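Large adhesion protein (Lap) involved in biofilm formation (Marinobacter hydrocarbonoclasticus, PDB 6XI3) probably helps the bacterium to form biofilms, its tandem calcium-binding, Ig-like beta-sandwich repeats making up a region that extends the adhesin toward its target. Local coordinates at residues F217-V228 against N302-G312; Q252-N263 against L287-A298. All blocks are in the same frame, centred on the assembly; numbering follows the deposited sequence.

Interaction 1: F217-V228 against N302-G312; sequences FDATAGDLTVSV and NGNAVSDSAAG. With CA (calcium ion), chain D; EDT ({[-(bis-carboxymethyl-amino)-ethyl]-carboxymethyl-amino}-acetic acid), chain I.
Strands 223-228 and 305-312 run side by side in the same direction, their axes 24° apart and 5.2 Å at the closest, with Asp223 level with Val306 and Thr225 with Asp308; before them, the loops at Asp218 and Asn302 converge on a calcium ion. Asn302 uses both ends of its amide. ND2 donates to Phe217 O over 2.9 Å, nearly straight at N-H and within the plane of the amide, although it meets the carbonyl from above that carbonyl's plane. OD1 binds the calcium at 2.2 Å. The carboxylate of Asp218 stacks on this amide, the planes 23° apart, and its OD1 is also a ligand, 2.4 Å from the calcium, so the cation holds together two oxygens that would otherwise tend to repel. Thr220 O and a water complete this segment pair's share, while Asp192 and Asp246 supply the remaining ligands. With ligands on either side of the boundary between consecutive Ig-like beta-sandwich domains, the site is a calcium-bound linker, which probably stiffens the joint. Farther along, the strands close one edge of the sandwich: 223-232 and 305-314 are outer strands of different sheets. Val306 wedges CG1 against Gly222 C (3.5 Å) and lays CG2 on Leu224 CB. A side chain also bridges the strands at Asp308, whose CG stands anti to its backbone N (chi1 -169°), carrying OD2 across to accept from Val226 N at 3.0 Å on the anti side of the carboxylate. Beyond it, the methyl of Ala310 lies 3.9 Å from Val228 CG2. An EDTA molecule sits at this edge; its O13 takes a hydrogen bond from Ser307 N (3.0 Å), and a water accepts from Leu224 N, with Ser307 O and Asp223 OD1 competing for its protons.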
loop_
_atom_site.group_PDB
_atom_site.type_symbol
_atom_site.label_atom_id
_atom_site.label_comp_id
_atom_site.label_asym_id
_atom_site.label_seq_id
_atom_site.Cartn_x
_atom_site.Cartn_y
_atom_site.Cartn_z
ATOM N N PHE A 217 2.896 0.270 8.985
ATOM C CA PHE A 217 2.170 -0.993 9.226
ATOM C C PHE A 217 2.568 -1.942 8.099
ATOM O O PHE A 217 2.454 -1.594 6.895
ATOM C CB PHE A 217 0.679 -0.695 9.294
ATOM C CG PHE A 217 -0.192 -1.814 9.800
ATOM C CD1 PHE A 217 0.241 -2.658 10.810
ATOM C CD2 PHE A 217 -1.448 -2.022 9.246
ATOM C CE1 PHE A 217 -0.577 -3.687 11.253
ATOM C CE2 PHE A 217 -2.278 -3.035 9.715
ATOM C CZ PHE A 217 -1.837 -3.862 10.727
ATOM N N ASP A 218 3.055 -3.110 8.481
ATOM C CA ASP A 218 3.465 -4.163 7.533
ATOM C C ASP A 218 3.095 -5.485 8.179
ATOM O O ASP A 218 4.010 -6.217 8.583
ATOM C CB ASP A 218 4.938 -4.043 7.149
ATOM C CG ASP A 218 5.302 -4.965 5.977
ATOM O OD1 ASP A 218 4.427 -5.737 5.529
ATOM O OD2 ASP A 218 6.452 -4.914 5.531
ATOM N N ALA A 219 1.799 -5.783 8.239
ATOM C CA ALA A 219 1.251 -7.040 8.806
ATOM C C ALA A 219 1.087 -8.118 7.713
ATOM O O ALA A 219 1.030 -9.325 8.056
ATOM C CB ALA A 219 -0.032 -6.751 9.526
ATOM N N THR A 220 1.023 -7.730 6.442
ATOM C CA THR A 220 0.731 -8.671 5.318
ATOM C C THR A 220 1.931 -8.669 4.367
ATOM O O THR A 220 2.374 -7.582 3.920
ATOM C CB THR A 220 -0.623 -8.353 4.668
ATOM O OG1 THR A 220 -1.610 -8.196 5.694
ATOM C CG2 THR A 220 -1.109 -9.430 3.717
ATOM N N ALA A 221 2.465 -9.858 4.126
ATOM C CA ALA A 221 3.503 -10.144 3.133
ATOM C C ALA A 221 2.895 -9.944 1.733
ATOM O O ALA A 221 1.915 -10.589 1.437
ATOM C CB ALA A 221 3.993 -11.572 3.325
ATOM N N GLY A 222 3.498 -9.087 0.921
ATOM C CA GLY A 222 3.096 -8.820 -0.466
ATOM C C GLY A 222 3.394 -10.037 -1.315
ATOM O O GLY A 222 4.364 -10.705 -1.026
ATOM N N ASP A 223 2.536 -10.357 -2.267
ATOM C CA ASP A 223 2.762 -11.509 -3.166
ATOM C C ASP A 223 2.026 -11.248 -4.479
ATOM O O ASP A 223 1.082 -10.452 -4.506
ATOM C CB ASP A 223 2.306 -12.794 -2.473
ATOM C CG ASP A 223 2.736 -14.070 -3.162
ATOM O OD1 ASP A 223 3.923 -14.169 -3.560
ATOM O OD2 ASP A 223 1.857 -14.925 -3.350
ATOM N N LEU A 224 2.430 -11.941 -5.532
ATOM C CA LEU A 224 1.768 -11.869 -6.847
ATOM C C LEU A 224 1.920 -13.252 -7.485
ATOM O O LEU A 224 2.999 -13.843 -7.366
ATOM C CB LEU A 224 2.378 -10.745 -7.700
ATOM C CG LEU A 224 1.755 -10.590 -9.098
ATOM C CD1 LEU A 224 1.739 -9.149 -9.577
ATOM C CD2 LEU A 224 2.481 -11.444 -10.122
ATOM N N THR A 225 0.834 -13.765 -8.057
ATOM C CA THR A 225 0.879 -14.941 -8.952
ATOM C C THR A 225 0.440 -14.514 -10.353
ATOM O O THR A 225 -0.338 -13.573 -10.455
ATOM C CB THR A 225 0.030 -16.090 -8.408
ATOM O OG1 THR A 225 -1.338 -15.718 -8.565
ATOM C CG2 THR A 225 0.356 -16.452 -6.967
ATOM N N VAL A 226 0.933 -15.211 -11.380
ATOM C CA VAL A 226 0.473 -15.006 -12.775
ATOM C C VAL A 226 0.181 -16.382 -13.360
ATOM O O VAL A 226 0.828 -17.349 -12.967
ATOM C CB VAL A 226 1.460 -14.188 -13.624
ATOM C CG1 VAL A 226 2.790 -14.895 -13.856
ATOM C CG2 VAL A 226 0.828 -13.796 -14.957
ATOM N N SER A 227 -0.802 -16.464 -14.245
ATOM C CA SER A 227 -1.075 -17.731 -14.945
ATOM C C SER A 227 -1.430 -17.426 -16.397
ATOM O O SER A 227 -1.974 -16.323 -16.696
ATOM C CB SER A 227 -2.089 -18.568 -14.194
ATOM O OG SER A 227 -3.398 -18.276 -14.588
ATOM N N VAL A 228 -1.026 -18.334 -17.271
ATOM C CA VAL A 228 -1.376 -18.283 -18.703
ATOM C C VAL A 228 -2.650 -19.093 -18.809
ATOM O O VAL A 228 -2.544 -20.291 -18.694
ATOM C CB VAL A 228 -0.216 -18.826 -19.556
ATOM C CG1 VAL A 228 -0.490 -18.665 -21.033
ATOM C CG2 VAL A 228 1.065 -18.129 -19.157
ATOM N N ASN A 302 3.887 -1.703 0.916
ATOM C CA ASN A 302 5.101 -1.257 1.644
ATOM C C ASN A 302 6.225 -0.965 0.644
ATOM O O ASN A 302 7.377 -0.925 1.084
ATOM C CB ASN A 302 5.493 -2.294 2.697
ATOM C CG ASN A 302 4.436 -2.428 3.771
ATOM O OD1 ASN A 302 3.664 -3.382 3.728
ATOM N ND2 ASN A 302 4.375 -1.464 4.695
ATOM N N GLY A 303 5.909 -0.797 -0.650
ATOM C CA GLY A 303 6.875 -0.346 -1.670
ATOM C C GLY A 303 7.714 -1.484 -2.240
ATOM O O GLY A 303 8.712 -1.180 -2.838
ATOM N N ASN A 304 7.349 -2.756 -2.044
ATOM C CA ASN A 304 8.132 -3.889 -2.599
ATOM C C ASN A 304 7.580 -4.292 -3.971
ATOM O O ASN A 304 6.356 -4.410 -4.114
ATOM C CB ASN A 304 8.111 -5.110 -1.688
ATOM C CG ASN A 304 8.583 -4.785 -0.288
ATOM O OD1 ASN A 304 9.733 -4.403 -0.110
ATOM N ND2 ASN A 304 7.697 -4.917 0.693
ATOM N N ALA A 305 8.461 -4.579 -4.924
ATOM C CA ALA A 305 8.080 -5.268 -6.180
ATOM C C ALA A 305 7.734 -6.712 -5.841
ATOM O O ALA A 305 8.515 -7.362 -5.163
ATOM C CB ALA A 305 9.187 -5.180 -7.207
ATOM N N VAL A 306 6.570 -7.183 -6.258
ATOM C CA VAL A 306 6.177 -8.609 -6.138
ATOM C C VAL A 306 5.966 -9.134 -7.553
ATOM O O VAL A 306 5.368 -8.409 -8.378
ATOM C CB VAL A 306 4.928 -8.778 -5.282
ATOM C CG1 VAL A 306 5.279 -8.541 -3.820
ATOM C CG2 VAL A 306 3.806 -7.863 -5.755
ATOM N N SER A 307 6.454 -10.343 -7.795
ATOM C CA SER A 307 6.647 -10.911 -9.146
ATOM C C SER A 307 6.243 -12.375 -9.162
ATOM O O SER A 307 6.341 -13.051 -8.106
ATOM C CB SER A 307 8.067 -10.745 -9.567
ATOM O OG SER A 307 8.223 -9.456 -10.071
ATOM N N ASP A 308 5.897 -12.860 -10.359
ATOM C CA ASP A 308 5.753 -14.303 -10.647
ATOM C C ASP A 308 6.052 -14.480 -12.133
ATOM O O ASP A 308 6.064 -13.489 -12.893
ATOM C CB ASP A 308 4.396 -14.839 -10.187
ATOM C CG ASP A 308 4.293 -16.354 -10.208
ATOM O OD1 ASP A 308 5.361 -17.006 -10.118
ATOM O OD2 ASP A 308 3.155 -16.887 -10.282
ATOM N N SER A 309 6.305 -15.707 -12.540
ATOM C CA SER A 309 6.488 -16.042 -13.958
ATOM C C SER A 309 5.679 -17.302 -14.250
ATOM O O SER A 309 5.339 -18.004 -13.298
ATOM C CB SER A 309 7.929 -16.197 -14.284
ATOM O OG SER A 309 8.451 -17.277 -13.543
ATOM N N ALA A 310 5.326 -17.542 -15.512
ATOM C CA ALA A 310 4.575 -18.754 -15.905
ATOM C C ALA A 310 4.977 -19.144 -17.331
ATOM O O ALA A 310 5.417 -18.267 -18.065
ATOM C CB ALA A 310 3.106 -18.477 -15.810
ATOM N N ALA A 311 4.830 -20.421 -17.667
ATOM C CA ALA A 311 5.253 -20.997 -18.964
ATOM C C ALA A 311 4.018 -21.044 -19.848
ATOM O O ALA A 311 2.918 -21.276 -19.329
ATOM C CB ALA A 311 5.877 -22.370 -18.783
ATOM N N GLY A 312 4.192 -20.785 -21.135
ATOM C CA GLY A 312 3.151 -21.008 -22.154
ATOM C C GLY A 312 3.793 -21.542 -23.430
ATOM O O GLY A 312 5.022 -21.727 -23.448
HETATM CA CA CA D . 2.937 -5.482 3.670
HETATM O O20 EDT I . 4.219 -17.617 -6.925
HETATM C C5 EDT I . 4.242 -17.056 -5.809
HETATM O O19 EDT I . 3.279 -17.210 -4.958
HETATM C C4 EDT I . 5.503 -16.267 -5.458
HETATM N N3 EDT I . 6.747 -16.659 -6.199
HETATM C C2 EDT I . 7.043 -18.129 -6.215
HETATM C C1 EDT I . 7.048 -18.797 -4.846
HETATM O O18 EDT I . 6.291 -19.804 -4.644
HETATM O O17 EDT I . 7.833 -18.365 -3.971
HETATM C C6 EDT I . 7.930 -15.993 -5.623
HETATM C C7 EDT I . 7.996 -14.612 -6.164
HETATM N N8 EDT I . 9.403 -14.204 -6.280
HETATM C C9 EDT I . 9.633 -13.531 -7.573
HETATM C C10 EDT I . 11.091 -13.340 -7.932
HETATM O O16 EDT I . 11.406 -13.490 -9.129
HETATM O O15 EDT I . 11.920 -13.004 -7.053
HETATM C C11 EDT I . 9.778 -13.328 -5.148
HETATM C C12 EDT I . 9.434 -11.860 -5.361
HETATM O O13 EDT I . 8.294 -11.548 -5.758
HETATM O O14 EDT I . 10.281 -10.968 -5.110
HETATM O O HOH W 1 4.645 -6.224 2.206
HETATM O O HOH W 2 5.443 -12.628 -5.606
#

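Interaction 2: Q252-N263 against L287-A298; sequences QVDLTVTDSAGN and LVDGNLTVEATA. With CA (calcium ion), chain B.
Main-chain hydrogen bonds pair strand 252-258 with 290-298 in antiparallel register, the axes at 167°. Asp254 with Thr297, Thr256 with Glu295 and Thr258 with Thr293 are hydrogen-bonded pairs, each bonded both ways at 2.8-2.9 Å between N and O. Apolar contacts occupy the face bearing Leu255, Val257, Val294 and Ala296: Leu255 CD2 lies 4.0 Å from Ala296 CB, and Val257 CG1 meets Leu287 CD1 at 3.7 Å, the two side chains crossing at about a right angle. On the other face a water links Thr256 OG1, Thr258 OG1 and Thr293 O. Polar side-chain bonds gather at Asp259. Its chi1 of 77° sets CG between the backbone N and carbonyl carbon; OD2 then accepts from Val288 N (2.8 Å) on the anti side and from Asn263 ND2 (2.9 Å) through its syn lone pair. OD1 takes Ala261 N, forming an Asx turn, and Asn263 N from the opposite face of the carboxylate. Four N-H donors thus grip this buried carboxylate, which probably favours its charged form and fixes the turn against the segment leading to Asp289, whose OD2 binds calcium at 2.3 Å and whose OD1 accepts from Ala316 N.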
loop_
_atom_site.group_PDB
_atom_site.type_symbol
_atom_site.label_atom_id
_atom_site.label_comp_id
_atom_site.label_asym_id
_atom_site.label_seq_id
_atom_site.Cartn_x
_atom_site.Cartn_y
_atom_site.Cartn_z
ATOM N N GLN A 252 -1.052 -0.942 -10.830
ATOM C CA GLN A 252 -0.683 -1.412 -12.178
ATOM C C GLN A 252 0.132 -2.695 -12.047
ATOM O O GLN A 252 1.044 -2.753 -11.188
ATOM C CB GLN A 252 0.150 -0.334 -12.874
ATOM C CG GLN A 252 0.590 -0.727 -14.277
ATOM C CD GLN A 252 1.194 0.441 -15.022
ATOM O OE1 GLN A 252 0.721 1.564 -14.939
ATOM N NE2 GLN A 252 2.212 0.174 -15.813
ATOM N N VAL A 253 -0.166 -3.657 -12.903
ATOM C CA VAL A 253 0.613 -4.895 -13.113
ATOM C C VAL A 253 1.271 -4.728 -14.475
ATOM O O VAL A 253 0.543 -4.524 -15.456
ATOM C CB VAL A 253 -0.293 -6.129 -13.067
ATOM C CG1 VAL A 253 0.495 -7.426 -13.226
ATOM C CG2 VAL A 253 -1.103 -6.137 -11.779
ATOM N N ASP A 254 2.585 -4.855 -14.529
ATOM C CA ASP A 254 3.371 -4.830 -15.779
ATOM C C ASP A 254 3.702 -6.268 -16.115
ATOM O O ASP A 254 4.188 -6.981 -15.201
ATOM C CB ASP A 254 4.642 -4.014 -15.615
ATOM C CG ASP A 254 4.332 -2.550 -15.365
ATOM O OD1 ASP A 254 3.295 -2.047 -15.907
ATOM O OD2 ASP A 254 5.123 -1.941 -14.637
ATOM N N LEU A 255 3.401 -6.670 -17.348
ATOM C CA LEU A 255 3.604 -8.051 -17.796
ATOM C C LEU A 255 4.564 -8.025 -18.966
ATOM O O LEU A 255 4.592 -7.023 -19.689
ATOM C CB LEU A 255 2.279 -8.700 -18.182
ATOM C CG LEU A 255 1.276 -8.834 -17.039
ATOM C CD1 LEU A 255 0.179 -7.818 -17.191
ATOM C CD2 LEU A 255 0.693 -10.219 -16.994
ATOM N N THR A 256 5.338 -9.091 -19.112
ATOM C CA THR A 256 6.173 -9.281 -20.318
ATOM C C THR A 256 5.933 -10.707 -20.763
ATOM O O THR A 256 5.664 -11.553 -19.870
ATOM C CB THR A 256 7.668 -9.006 -20.096
ATOM O OG1 THR A 256 8.113 -9.976 -19.149
ATOM C CG2 THR A 256 7.949 -7.598 -19.637
ATOM N N VAL A 257 5.860 -10.885 -22.084
ATOM C CA VAL A 257 5.777 -12.217 -22.732
ATOM C C VAL A 257 7.014 -12.345 -23.613
ATOM O O VAL A 257 7.179 -11.514 -24.528
ATOM C CB VAL A 257 4.495 -12.407 -23.563
ATOM C CG1 VAL A 257 4.368 -13.846 -24.020
ATOM C CG2 VAL A 257 3.246 -11.977 -22.825
ATOM N N THR A 258 7.810 -13.382 -23.359
ATOM C CA THR A 258 9.138 -13.574 -23.979
ATOM C C THR A 258 9.091 -14.893 -24.750
ATOM O O THR A 258 8.642 -15.906 -24.188
ATOM C CB THR A 258 10.260 -13.457 -22.936
ATOM O OG1 THR A 258 10.125 -12.229 -22.206
ATOM C CG2 THR A 258 11.636 -13.467 -23.573
ATOM N N ASP A 259 9.517 -14.851 -25.999
ATOM C CA ASP A 259 9.471 -16.020 -26.901
ATOM C C ASP A 259 10.859 -16.673 -26.909
ATOM O O ASP A 259 11.736 -16.202 -26.189
ATOM C CB ASP A 259 8.944 -15.622 -28.277
ATOM C CG ASP A 259 9.914 -14.900 -29.214
ATOM O OD1 ASP A 259 11.094 -14.686 -28.852
ATOM O OD2 ASP A 259 9.446 -14.499 -30.271
ATOM N N SER A 260 10.987 -17.744 -27.686
ATOM C CA SER A 260 12.164 -18.648 -27.743
ATOM C C SER A 260 13.339 -17.969 -28.466
ATOM O O SER A 260 14.444 -18.506 -28.390
ATOM C CB SER A 260 11.779 -19.943 -28.417
ATOM O OG SER A 260 11.251 -19.735 -29.728
ATOM N N ALA A 261 13.119 -16.821 -29.108
ATOM C CA ALA A 261 14.152 -16.057 -29.862
ATOM C C ALA A 261 14.551 -14.790 -29.090
ATOM O O ALA A 261 15.407 -14.023 -29.561
ATOM C CB ALA A 261 13.634 -15.737 -31.253
ATOM N N GLY A 262 13.950 -14.570 -27.927
ATOM C CA GLY A 262 14.229 -13.398 -27.084
ATOM C C GLY A 262 13.352 -12.196 -27.399
ATOM O O GLY A 262 13.641 -11.135 -26.841
ATOM N N ASN A 263 12.332 -12.316 -28.261
ATOM C CA ASN A 263 11.411 -11.182 -28.567
ATOM C C ASN A 263 10.490 -11.002 -27.356
ATOM O O ASN A 263 10.167 -12.024 -26.689
ATOM C CB ASN A 263 10.600 -11.400 -29.848
ATOM C CG ASN A 263 11.488 -11.683 -31.047
ATOM O OD1 ASN A 263 12.360 -10.880 -31.367
ATOM N ND2 ASN A 263 11.285 -12.814 -31.704
ATOM N N LEU A 287 5.512 -12.574 -31.901
ATOM C CA LEU A 287 6.389 -13.604 -31.289
ATOM C C LEU A 287 6.452 -14.857 -32.167
ATOM O O LEU A 287 5.538 -15.119 -32.936
ATOM C CB LEU A 287 5.874 -13.948 -29.900
ATOM C CG LEU A 287 5.778 -12.759 -28.948
ATOM C CD1 LEU A 287 5.325 -13.232 -27.586
ATOM C CD2 LEU A 287 7.111 -12.012 -28.841
ATOM N N VAL A 288 7.519 -15.623 -32.030
ATOM C CA VAL A 288 7.717 -16.829 -32.869
ATOM C C VAL A 288 7.264 -18.023 -32.051
ATOM O O VAL A 288 7.242 -17.927 -30.795
ATOM C CB VAL A 288 9.184 -16.958 -33.317
ATOM C CG1 VAL A 288 9.608 -15.753 -34.145
ATOM C CG2 VAL A 288 10.137 -17.171 -32.141
ATOM N N ASP A 289 7.074 -19.149 -32.731
ATOM C CA ASP A 289 6.601 -20.390 -32.100
ATOM C C ASP A 289 7.636 -20.918 -31.107
ATOM O O ASP A 289 8.857 -20.663 -31.282
ATOM C CB ASP A 289 6.240 -21.425 -33.158
ATOM C CG ASP A 289 4.935 -21.113 -33.883
ATOM O OD1 ASP A 289 4.275 -20.027 -33.584
ATOM O OD2 ASP A 289 4.544 -21.975 -34.683
ATOM N N GLY A 290 7.150 -21.697 -30.144
ATOM C CA GLY A 290 7.975 -22.341 -29.108
ATOM C C GLY A 290 7.506 -21.923 -27.722
ATOM O O GLY A 290 6.366 -21.407 -27.593
ATOM N N ASN A 291 8.346 -22.145 -26.721
ATOM C CA ASN A 291 8.067 -21.787 -25.308
ATOM C C ASN A 291 7.857 -20.274 -25.200
ATOM O O ASN A 291 8.544 -19.471 -25.909
ATOM C CB ASN A 291 9.189 -22.245 -24.365
ATOM C CG ASN A 291 9.302 -23.754 -24.276
ATOM O OD1 ASN A 291 8.390 -24.480 -24.675
ATOM N ND2 ASN A 291 10.416 -24.232 -23.747
ATOM N N LEU A 292 6.929 -19.897 -24.331
ATOM C CA LEU A 292 6.736 -18.498 -23.895
ATOM C C LEU A 292 7.041 -18.451 -22.405
ATOM O O LEU A 292 6.687 -19.430 -21.717
ATOM C CB LEU A 292 5.283 -18.090 -24.122
ATOM C CG LEU A 292 4.834 -18.030 -25.567
ATOM C CD1 LEU A 292 3.443 -17.452 -25.638
ATOM C CD2 LEU A 292 5.786 -17.210 -26.435
ATOM N N THR A 293 7.639 -17.360 -21.949
ATOM C CA THR A 293 7.724 -17.029 -20.519
ATOM C C THR A 293 7.004 -15.712 -20.290
ATOM O O THR A 293 7.350 -14.695 -20.934
ATOM C CB THR A 293 9.163 -17.026 -20.009
ATOM O OG1 THR A 293 9.701 -18.308 -20.343
ATOM C CG2 THR A 293 9.228 -16.827 -18.515
ATOM N N VAL A 294 6.056 -15.765 -19.357
ATOM C CA VAL A 294 5.250 -14.610 -18.931
ATOM C C VAL A 294 5.745 -14.230 -17.548
ATOM O O VAL A 294 5.790 -15.106 -16.665
ATOM C CB VAL A 294 3.752 -14.951 -18.914
ATOM C CG1 VAL A 294 2.933 -13.797 -18.348
ATOM C CG2 VAL A 294 3.287 -15.339 -20.304
ATOM N N GLU A 295 6.092 -12.961 -17.385
ATOM C CA GLU A 295 6.406 -12.391 -16.069
ATOM C C GLU A 295 5.438 -11.251 -15.776
ATOM O O GLU A 295 5.076 -10.525 -16.727
ATOM C CB GLU A 295 7.837 -11.880 -16.032
ATOM C CG GLU A 295 8.106 -11.126 -14.733
ATOM C CD GLU A 295 9.413 -11.490 -14.081
ATOM O OE1 GLU A 295 10.441 -10.993 -14.576
ATOM O OE2 GLU A 295 9.393 -12.295 -13.112
ATOM N N ALA A 296 5.026 -11.142 -14.510
ATOM C CA ALA A 296 4.123 -10.095 -13.989
ATOM C C ALA A 296 4.779 -9.483 -12.746
ATOM O O ALA A 296 5.311 -10.250 -11.943
ATOM C CB ALA A 296 2.777 -10.691 -13.668
ATOM N N THR A 297 4.709 -8.166 -12.606
ATOM C CA THR A 297 5.282 -7.403 -11.485
ATOM C C THR A 297 4.299 -6.299 -11.089
ATOM O O THR A 297 3.710 -5.637 -11.983
ATOM C CB THR A 297 6.630 -6.789 -11.879
ATOM O OG1 THR A 297 7.492 -7.831 -12.329
ATOM C CG2 THR A 297 7.303 -6.045 -10.751
ATOM N N ALA A 298 4.116 -6.124 -9.798
ATOM C CA ALA A 298 3.347 -5.016 -9.207
ATOM C C ALA A 298 4.138 -4.503 -8.014
ATOM O O ALA A 298 5.218 -5.061 -7.728
ATOM C CB ALA A 298 1.981 -5.506 -8.804
HETATM CA CA CA B . 4.854 -24.244 -34.981
HETATM O O HOH W 3 7.014 -7.993 -15.022
HETATM O O HOH W 4 8.604 -12.531 -20.022
HETATM O O HOH W 5 8.803 -19.044 -28.726
HETATM O O HOH W 6 5.110 -26.545 -35.571
#

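In the fold
Both interactions belong to one Ig-like beta-sandwich domain, their centres about 17 Å apart. Along the chain the order is 217-228, 252-263, 287-298, 302-312, so interaction 1 brackets interaction 2. They share a four-stranded antiparallel sheet, where 290-299 lies between 252-258 and 305-314; Ala310 N to Val294 O, at 2.7 Å, is a probable hydrogen bond joining them. Interaction 1 ties that sheet's outer strand to 223-232 of the facing sheet, and Leu224 and Val226 also touch Ala296 of interaction 2. Each interaction reaches a different calcium, at the two domain junctions, consistent with a chain of repeats held extended by calcium.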